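Local coordinates for NusG domain II-containing protein (Ruminococcus gnavus, PDB 4ESN) that is of unknown function but binds zinc through cysteines and belongs to the NusG domain II family of small beta-rich domains, at residues W59-D64 and L83-V88; K36-E41 and L48-G53. All coordinates share one frame; numbering follows the deposited sequence. Where two conformers were deposited one is given.

Both contacts lie in one NusG domain II-like unit, on opposite sides of the chain's centre, with their own centres about 18 Å apart and nearest atoms about 5 Å apart, so they do not touch. Contact 2 closes first along the chain: it is the beta hairpin of strands 38-42 and 46-51. The next strand, 54-60, completes that three-stranded sheet and runs out into 59-64, where contact 1 begins. Contact 1 then reaches across to the turn that leads into strand 87-92 of the other, four-stranded sheet. The zinc sits in contact 1 on Cys62; from contact 2 the side chain of Leu48 is about 11 Å from the metal.

Contact 1: W59-D64 and L83-V88; sequences WADCPD and LPNQVV. With ZN (zinc ion), chain C.
Cys62, a zinc ligand, packs on Pro84 where the loop leaving strand 54-60 faces the type I turn Leu83-Gln86. Cys62 SG binds the zinc ion at 2.3 Å, and Cys67, Cys82 and a water complete four ligands. With SG set between backbone N and carbonyl carbon (chi1 63°), the thiolate turns in to the metal while Cys62 CB stays against the proline ring, 4.0 Å from Pro84 CG.

The water, 2.2 Å from zinc, donates to Asp64 OD1 at 2.7 Å. That oxygen also takes the backbone N-H of Leu66, which helps fix the carboxylate as a second-shell group and would probably polarise the bound water. The other oxygen, Asp64 OD2, rests on Pro84 CG at 3.4 Å, so the proline ring packs against both a ligand and the residue behind the water.

Farther out, Asn85 ND2 ties the turn to the three-stranded sheet, bonding Asn46 OD1 at the start of strand 46-51, the neighbour of strand 54-60, as well as Asp61. Across the contact Asn85 ND2 gives an N-H to Asp61 OD1 at 3.0 Å, nearly in line with the C-O bond, with the carboxylate and amide planes 59° apart.

Contact 2: K36-E41 and L48-G53; sequences KDQTIE and LRIQNG
Strands 38-41 and 48-51 run antiparallel at 166°, their axes 4.8 Å apart, as arms of a beta hairpin, with Gln38-Ile50 and Ile40-Leu48 as hydrogen-bonded pairs and Thr39-Arg49 as the non-hydrogen-bonded pair. The Ile40-Leu48 pair is closed by Ile40 N to Leu48 O and Leu48 N to Ile40 O, both 2.8 Å.

On the face with Thr39, Arg49 folds back across the partner strand. CG stands anti to the backbone N (chi1 176°) and the chain bends at chi2, which puts one face of the guanidinium over Gln38 N and Asp37 CA. In the conformer given for Thr39, Arg49 NH1 reaches Thr39 OG1 at 3.3 Å, close to the guanidinium plane, while NE and NH2 grip Gln51 OE1 on their own strand. Asp37 OD2 to Arg49 NH2, 3.9 Å, is only a long salt bridge. A leucine in place of Arg49 would probably leave Gln51 OE1 without its two donors and Gln51 freer to turn.

Asp37 OD1 instead accepts from Asn52 N at 3.2 Å, on the syn side but out of the carboxylate plane, and from a water that also takes the N-H of Gly53, linking Asp37 to the turn after strand 46-51.

On the other face Ile40 CD1 sits 3.6 Å from Ile50 CD1 and 4.0 Å from Leu48 CD2, while Gln38 lies alongside Ile50. Tyr32 of strand 27-33 packs on Gln38, Ile40 and Ile50, joining this face to the four-stranded sheet, and strand 54-60 flanks strand 46-51, with Ala55 against Leu48 and Glu58 against Arg49.

Contact 1: W59-D64 and L83-V88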
ATOM      1  N   TRP A  59      -8.406  11.827   6.892  1.00 39.14           N
ATOM      2  CA  TRP A  59      -8.781  11.498   8.265  1.00 38.51           C
ATOM      3  C   TRP A  59      -8.867  10.002   8.414  1.00 43.71           C
ATOM      4  O   TRP A  59      -9.188   9.303   7.454  1.00 43.11           O
ATOM      5  CB  TRP A  59     -10.150  12.153   8.612  1.00 37.39           C
ATOM      6  CG  TRP A  59     -10.701  11.787   9.966  1.00 39.90           C
ATOM      7  CD1 TRP A  59     -10.395  12.375  11.162  1.00 44.40           C
ATOM      8  CD2 TRP A  59     -11.542  10.667  10.272  1.00 40.28           C
ATOM      9  NE1 TRP A  59     -11.042  11.730  12.182  1.00 45.83           N
ATOM     10  CE2 TRP A  59     -11.712  10.644  11.673  1.00 46.58           C
ATOM     11  CE3 TRP A  59     -12.138   9.647   9.498  1.00 41.09           C
ATOM     12  CZ2 TRP A  59     -12.523   9.689  12.318  1.00 47.13           C
ATOM     13  CZ3 TRP A  59     -12.930   8.697  10.136  1.00 43.55           C
ATOM     14  CH2 TRP A  59     -13.125   8.731  11.525  1.00 46.48           C
ATOM     15  N   ALA A  60      -8.602   9.515   9.630  1.00 43.67           N
ATOM     16  CA  ALA A  60      -8.728   8.118  10.020  1.00 42.69           C
ATOM     17  C   ALA A  60      -8.896   8.033  11.519  1.00 49.89           C
ATOM     18  O   ALA A  60      -8.351   8.879  12.243  1.00 51.33           O
ATOM     19  CB  ALA A  60      -7.522   7.320   9.564  1.00 41.88           C
ATOM     20  N   ASP A  61      -9.628   6.999  11.991  1.00 47.97           N
ATOM     21  CA  ASP A  61      -9.843   6.749  13.424  1.00 50.71           C
ATOM     22  C   ASP A  61      -8.790   5.765  13.998  1.00 57.61           C
ATOM     23  O   ASP A  61      -8.910   5.347  15.150  1.00 61.54           O
ATOM     24  CB  ASP A  61     -11.275   6.224  13.677  1.00 53.06           C
ATOM     25  CG  ASP A  61     -11.559   4.776  13.288  1.00 64.57           C
ATOM     26  OD1 ASP A  61     -10.723   4.163  12.572  1.00 64.00           O
ATOM     27  OD2 ASP A  61     -12.627   4.259  13.676  1.00 74.94           O
ATOM     28  N   CYS A  62      -7.787   5.378  13.199  1.00 53.04           N
ATOM     29  CA  CYS A  62      -6.721   4.449  13.610  1.00 53.52           C
ATOM     30  C   CYS A  62      -5.823   5.094  14.688  1.00 60.44           C
ATOM     31  O   CYS A  62      -5.636   6.321  14.661  1.00 60.10           O
ATOM     32  CB  CYS A  62      -5.897   4.019  12.402  1.00 51.17           C
ATOM     33  SG  CYS A  62      -5.014   5.381  11.602  1.00 53.37           S
ATOM     34  N   PRO A  63      -5.230   4.298  15.615  1.00 60.21           N
ATOM     35  CA  PRO A  63      -4.392   4.902  16.673  1.00 62.16           C
ATOM     36  C   PRO A  63      -3.055   5.487  16.193  1.00 66.78           C
ATOM     37  O   PRO A  63      -2.637   6.528  16.715  1.00 69.34           O
ATOM     38  CB  PRO A  63      -4.128   3.733  17.633  1.00 66.12           C
ATOM     39  CG  PRO A  63      -5.134   2.686  17.285  1.00 70.13           C
ATOM     40  CD  PRO A  63      -5.358   2.838  15.812  1.00 62.85           C
ATOM     41  N   ASP A  64      -2.369   4.820  15.244  1.00 60.63           N
ATOM     42  CA  ASP A  64      -1.045   5.261  14.786  1.00 60.21           C
ATOM     43  C   ASP A  64      -1.096   6.503  13.856  1.00 61.62           C
ATOM     44  O   ASP A  64      -0.110   7.240  13.800  1.00 61.76           O
ATOM     45  CB  ASP A  64      -0.267   4.105  14.109  1.00 61.55           C
ATOM     46  CG  ASP A  64      -0.908   3.487  12.874  1.00 66.74           C
ATOM     47  OD1 ASP A  64      -1.346   4.247  11.984  1.00 63.37           O
ATOM     48  OD2 ASP A  64      -0.888   2.246  12.756  1.00 72.05           O
ATOM     49  N   LEU A  83      -3.172   0.078   7.750  1.00 49.84           N
ATOM     50  CA  LEU A  83      -3.047  -1.279   8.245  1.00 54.66           C
ATOM     51  C   LEU A  83      -4.095  -1.597   9.341  1.00 56.59           C
ATOM     52  O   LEU A  83      -4.776  -2.611   9.191  1.00 56.47           O
ATOM     53  CB  LEU A  83      -1.613  -1.535   8.750  1.00 57.86           C
ATOM     54  CG  LEU A  83      -1.081  -2.932   8.558  1.00 68.53           C
ATOM     55  CD1 LEU A  83      -1.024  -3.302   7.067  1.00 70.10           C
ATOM     56  CD2 LEU A  83       0.305  -3.062   9.160  1.00 74.19           C
ATOM     57  N   PRO A  84      -4.327  -0.748  10.378  1.00 52.10           N
ATOM     58  CA  PRO A  84      -5.329  -1.115  11.398  1.00 53.51           C
ATOM     59  C   PRO A  84      -6.747  -1.291  10.838  1.00 57.50           C
ATOM     60  O   PRO A  84      -7.456  -2.172  11.320  1.00 60.88           O
ATOM     61  CB  PRO A  84      -5.259   0.050  12.398  1.00 54.97           C
ATOM     62  CG  PRO A  84      -3.854   0.592  12.251  1.00 58.16           C
ATOM     63  CD  PRO A  84      -3.624   0.501  10.763  1.00 52.32           C
ATOM     64  N   ASN A  85      -7.153  -0.517   9.801  1.00 48.71           N
ATOM     65  CA  ASN A  85      -8.499  -0.661   9.242  1.00 48.90           C
ATOM     66  C   ASN A  85      -8.541  -1.499   7.942  1.00 51.29           C
ATOM     67  O   ASN A  85      -9.606  -1.627   7.340  1.00 48.83           O
ATOM     68  CB  ASN A  85      -9.160   0.711   9.022  1.00 50.10           C
ATOM     69  CG  ASN A  85      -9.395   1.491  10.307  1.00 61.44           C
ATOM     70  OD1 ASN A  85      -9.450   0.943  11.405  1.00 63.15           O
ATOM     71  ND2 ASN A  85      -9.485   2.798  10.211  1.00 48.72           N
ATOM     72  N   GLN A  86      -7.412  -2.118   7.558  1.00 50.12           N
ATOM     73  CA  GLN A  86      -7.281  -2.954   6.356  1.00 51.82           C
ATOM     74  C   GLN A  86      -7.731  -2.210   5.070  1.00 54.96           C
ATOM     75  O   GLN A  86      -8.359  -2.790   4.176  1.00 56.93           O
ATOM     76  CB  GLN A  86      -8.043  -4.281   6.524  1.00 56.29           C
ATOM     77  CG  GLN A  86      -7.483  -5.159   7.627  1.00 70.83           C
ATOM     78  CD  GLN A  86      -8.565  -6.017   8.207  1.00106.61           C
ATOM     79  OE1 GLN A  86      -8.839  -7.120   7.721  1.00104.82           O
ATOM     80  NE2 GLN A  86      -9.247  -5.495   9.222  1.00106.67           N
ATOM     81  N   VAL A  87      -7.392  -0.924   4.991  1.00 48.57           N
ATOM     82  CA  VAL A  87      -7.717  -0.101   3.846  1.00 45.29           C
ATOM     83  C   VAL A  87      -6.469   0.052   2.993  1.00 50.09           C
ATOM     84  O   VAL A  87      -5.420   0.442   3.496  1.00 48.45           O
ATOM     85  CB  VAL A  87      -8.313   1.286   4.233  1.00 45.63           C
ATOM     86  CG1 VAL A  87      -8.454   2.192   2.985  1.00 42.87           C
ATOM     87  CG2 VAL A  87      -9.651   1.139   4.954  1.00 45.65           C
ATOM     88  N   VAL A  88      -6.606  -0.217   1.692  1.00 47.45           N
ATOM     89  CA  VAL A  88      -5.549  -0.024   0.708  1.00 46.17           C
ATOM     90  C   VAL A  88      -6.057   0.946  -0.354  1.00 48.35           C
ATOM     91  O   VAL A  88      -7.128   0.734  -0.934  1.00 46.35           O
ATOM     92  CB  VAL A  88      -5.041  -1.340   0.067  1.00 51.50           C
ATOM     93  CG1 VAL A  88      -3.982  -1.055  -1.007  1.00 50.72           C
ATOM     94  CG2 VAL A  88      -4.478  -2.287   1.125  1.00 53.16           C
TER
HETATM   95 ZN    ZN C 201      -4.635   4.541   9.457  1.00 49.75          ZN
HETATM   96  O   HOH W   1      -2.514   3.829   9.587  1.00 49.53           O

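Contact 2: K36-E41 and L48-G53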
ATOM      1  N   LYS A  36     -11.223  14.215 -10.852  1.00 46.96           N
ATOM      2  CA  LYS A  36     -12.385  14.833 -10.237  1.00 47.47           C
ATOM      3  C   LYS A  36     -12.220  14.912  -8.732  1.00 49.61           C
ATOM      4  O   LYS A  36     -12.015  13.883  -8.081  1.00 49.73           O
ATOM      5  CB  LYS A  36     -13.668  14.063 -10.615  1.00 51.37           C
ATOM      6  CG  LYS A  36     -14.477  14.796 -11.690  1.00 70.04           C
ATOM      7  CD  LYS A  36     -13.899  14.660 -13.080  1.00 69.51           C
ATOM      8  CE  LYS A  36     -14.565  15.591 -14.059  1.00 85.32           C
ATOM      9  NZ  LYS A  36     -13.856  15.590 -15.367  1.00 98.21           N
ATOM     10  N   ASP A  37     -12.302  16.134  -8.190  1.00 43.42           N
ATOM     11  CA  ASP A  37     -12.229  16.409  -6.761  1.00 43.92           C
ATOM     12  C   ASP A  37     -13.408  15.743  -6.062  1.00 48.80           C
ATOM     13  O   ASP A  37     -14.558  15.909  -6.475  1.00 49.10           O
ATOM     14  CB  ASP A  37     -12.221  17.921  -6.476  1.00 46.99           C
ATOM     15  CG  ASP A  37     -10.960  18.637  -6.918  1.00 57.02           C
ATOM     16  OD1 ASP A  37     -10.009  17.942  -7.393  1.00 55.51           O
ATOM     17  OD2 ASP A  37     -10.908  19.888  -6.781  1.00 57.76           O
ATOM     18  N   GLN A  38     -13.106  14.892  -5.091  1.00 43.77           N
ATOM     19  CA  GLN A  38     -14.131  14.135  -4.382  1.00 43.30           C
ATOM     20  C   GLN A  38     -13.600  13.664  -3.051  1.00 47.23           C
ATOM     21  O   GLN A  38     -12.395  13.647  -2.834  1.00 47.09           O
ATOM     22  CB  GLN A  38     -14.665  12.960  -5.240  1.00 44.83           C
ATOM     23  CG  GLN A  38     -13.615  11.957  -5.697  1.00 59.67           C
ATOM     24  CD  GLN A  38     -14.065  11.136  -6.881  1.00 62.08           C
ATOM     25  OE1 GLN A  38     -15.024  10.364  -6.799  1.00 49.33           O
ATOM     26  NE2 GLN A  38     -13.321  11.245  -7.992  1.00 44.32           N
ATOM     27  N   THR A  39     -14.518  13.328  -2.150  1.00 45.74           N
ATOM     28  CA  THR A  39     -14.259  12.853  -0.802  0.50 44.68           C
ATOM     29  C   THR A  39     -14.883  11.454  -0.705  1.00 48.69           C
ATOM     30  O   THR A  39     -16.071  11.300  -1.028  1.00 49.90           O
ATOM     31  CB  THR A  39     -14.833  13.903   0.161  0.50 54.13           C
ATOM     32  OG1 THR A  39     -13.981  15.063   0.134  0.50 47.20           O
ATOM     33  CG2 THR A  39     -15.014  13.386   1.578  0.50 52.66           C
ATOM     34  N   ILE A  40     -14.103  10.454  -0.304  1.00 43.04           N
ATOM     35  CA  ILE A  40     -14.571   9.082  -0.162  1.00 42.68           C
ATOM     36  C   ILE A  40     -14.501   8.712   1.313  1.00 46.35           C
ATOM     37  O   ILE A  40     -13.416   8.614   1.906  1.00 44.02           O
ATOM     38  CB  ILE A  40     -13.834   8.044  -1.083  1.00 45.05           C
ATOM     39  CG1 ILE A  40     -13.765   8.503  -2.582  1.00 46.24           C
ATOM     40  CG2 ILE A  40     -14.483   6.664  -1.005  1.00 44.91           C
ATOM     41  CD1 ILE A  40     -12.686   9.374  -2.989  1.00 51.66           C
ATOM     42  N   GLU A  41     -15.670   8.493   1.898  1.00 45.86           N
ATOM     43  CA  GLU A  41     -15.773   8.087   3.297  1.00 47.68           C
ATOM     44  C   GLU A  41     -15.810   6.578   3.271  1.00 53.79           C
ATOM     45  O   GLU A  41     -16.779   5.996   2.776  1.00 53.36           O
ATOM     46  CB  GLU A  41     -16.998   8.732   3.972  1.00 50.70           C
ATOM     47  CG  GLU A  41     -16.897  10.250   3.903  1.00 61.57           C
ATOM     48  CD  GLU A  41     -17.966  11.107   4.563  1.00 87.37           C
ATOM     49  OE1 GLU A  41     -18.691  10.599   5.452  1.00 89.09           O
ATOM     50  OE2 GLU A  41     -18.050  12.308   4.211  1.00 74.83           O
ATOM     51  N   LEU A  48     -10.815   9.506   2.430  1.00 38.43           N
ATOM     52  CA  LEU A  48      -9.875   9.814   1.352  1.00 38.37           C
ATOM     53  C   LEU A  48     -10.284  11.071   0.651  1.00 44.55           C
ATOM     54  O   LEU A  48     -11.454  11.250   0.345  1.00 46.77           O
ATOM     55  CB  LEU A  48      -9.845   8.647   0.352  1.00 38.93           C
ATOM     56  CG  LEU A  48      -8.834   8.752  -0.796  1.00 43.76           C
ATOM     57  CD1 LEU A  48      -7.411   8.509  -0.286  1.00 42.68           C
ATOM     58  CD2 LEU A  48      -9.193   7.779  -1.906  1.00 47.71           C
ATOM     59  N   ARG A  49      -9.319  11.946   0.368  1.00 40.30           N
ATOM     60  CA  ARG A  49      -9.611  13.163  -0.380  1.00 38.99           C
ATOM     61  C   ARG A  49      -8.892  13.112  -1.747  1.00 42.41           C
ATOM     62  O   ARG A  49      -7.675  12.872  -1.820  1.00 40.72           O
ATOM     63  CB  ARG A  49      -9.197  14.400   0.431  1.00 38.40           C
ATOM     64  CG  ARG A  49      -9.370  15.786  -0.283  1.00 48.73           C
ATOM     65  CD  ARG A  49     -10.776  16.089  -0.807  1.00 63.40           C
ATOM     66  NE  ARG A  49     -10.783  17.264  -1.694  1.00 71.17           N
ATOM     67  CZ  ARG A  49     -11.843  17.733  -2.350  1.00 76.87           C
ATOM     68  NH1 ARG A  49     -13.029  17.162  -2.205  1.00 68.42           N
ATOM     69  NH2 ARG A  49     -11.728  18.798  -3.128  1.00 78.93           N
ATOM     70  N   ILE A  50      -9.658  13.279  -2.827  1.00 39.97           N
ATOM     71  CA  ILE A  50      -9.087  13.399  -4.151  1.00 39.87           C
ATOM     72  C   ILE A  50      -9.168  14.883  -4.470  1.00 44.97           C
ATOM     73  O   ILE A  50     -10.251  15.464  -4.476  1.00 45.69           O
ATOM     74  CB  ILE A  50      -9.710  12.480  -5.226  1.00 42.99           C
ATOM     75  CG1 ILE A  50      -9.425  10.998  -4.877  1.00 42.36           C
ATOM     76  CG2 ILE A  50      -9.136  12.849  -6.629  1.00 40.58           C
ATOM     77  CD1 ILE A  50     -10.256  10.050  -5.573  1.00 46.59           C
ATOM     78  N   GLN A  51      -8.015  15.508  -4.665  1.00 41.80           N
ATOM     79  CA  GLN A  51      -7.923  16.939  -4.902  1.00 42.93           C
ATOM     80  C   GLN A  51      -6.721  17.229  -5.749  1.00 45.74           C
ATOM     81  O   GLN A  51      -5.632  16.720  -5.457  1.00 43.50           O
ATOM     82  CB  GLN A  51      -7.813  17.652  -3.548  1.00 45.04           C
ATOM     83  CG  GLN A  51      -7.815  19.173  -3.598  1.00 64.75           C
ATOM     84  CD  GLN A  51      -8.242  19.714  -2.261  1.00 99.91           C
ATOM     85  OE1 GLN A  51      -9.427  19.918  -2.018  1.00103.66           O
ATOM     86  NE2 GLN A  51      -7.301  19.894  -1.336  1.00 92.62           N
ATOM     87  N   ASN A  52      -6.904  18.065  -6.787  1.00 43.75           N
ATOM     88  CA  ASN A  52      -5.848  18.485  -7.713  1.00 44.10           C
ATOM     89  C   ASN A  52      -5.079  17.283  -8.325  1.00 45.70           C
ATOM     90  O   ASN A  52      -3.853  17.325  -8.414  1.00 43.83           O
ATOM     91  CB  ASN A  52      -4.891  19.451  -7.017  1.00 44.80           C
ATOM     92  CG  ASN A  52      -5.551  20.708  -6.506  1.00 61.78           C
ATOM     93  OD1 ASN A  52      -6.575  21.177  -7.019  1.00 51.14           O
ATOM     94  ND2 ASN A  52      -4.940  21.304  -5.503  1.00 58.05           N
ATOM     95  N   GLY A  53      -5.813  16.238  -8.729  1.00 42.18           N
ATOM     96  CA  GLY A  53      -5.243  15.052  -9.368  1.00 42.74           C
ATOM     97  C   GLY A  53      -4.476  14.129  -8.436  1.00 46.44           C
ATOM     98  O   GLY A  53      -3.733  13.265  -8.901  1.00 46.46           O
TER
HETATM   99  O   HOH W   2      -8.643  16.146  -8.845  1.00 39.88           O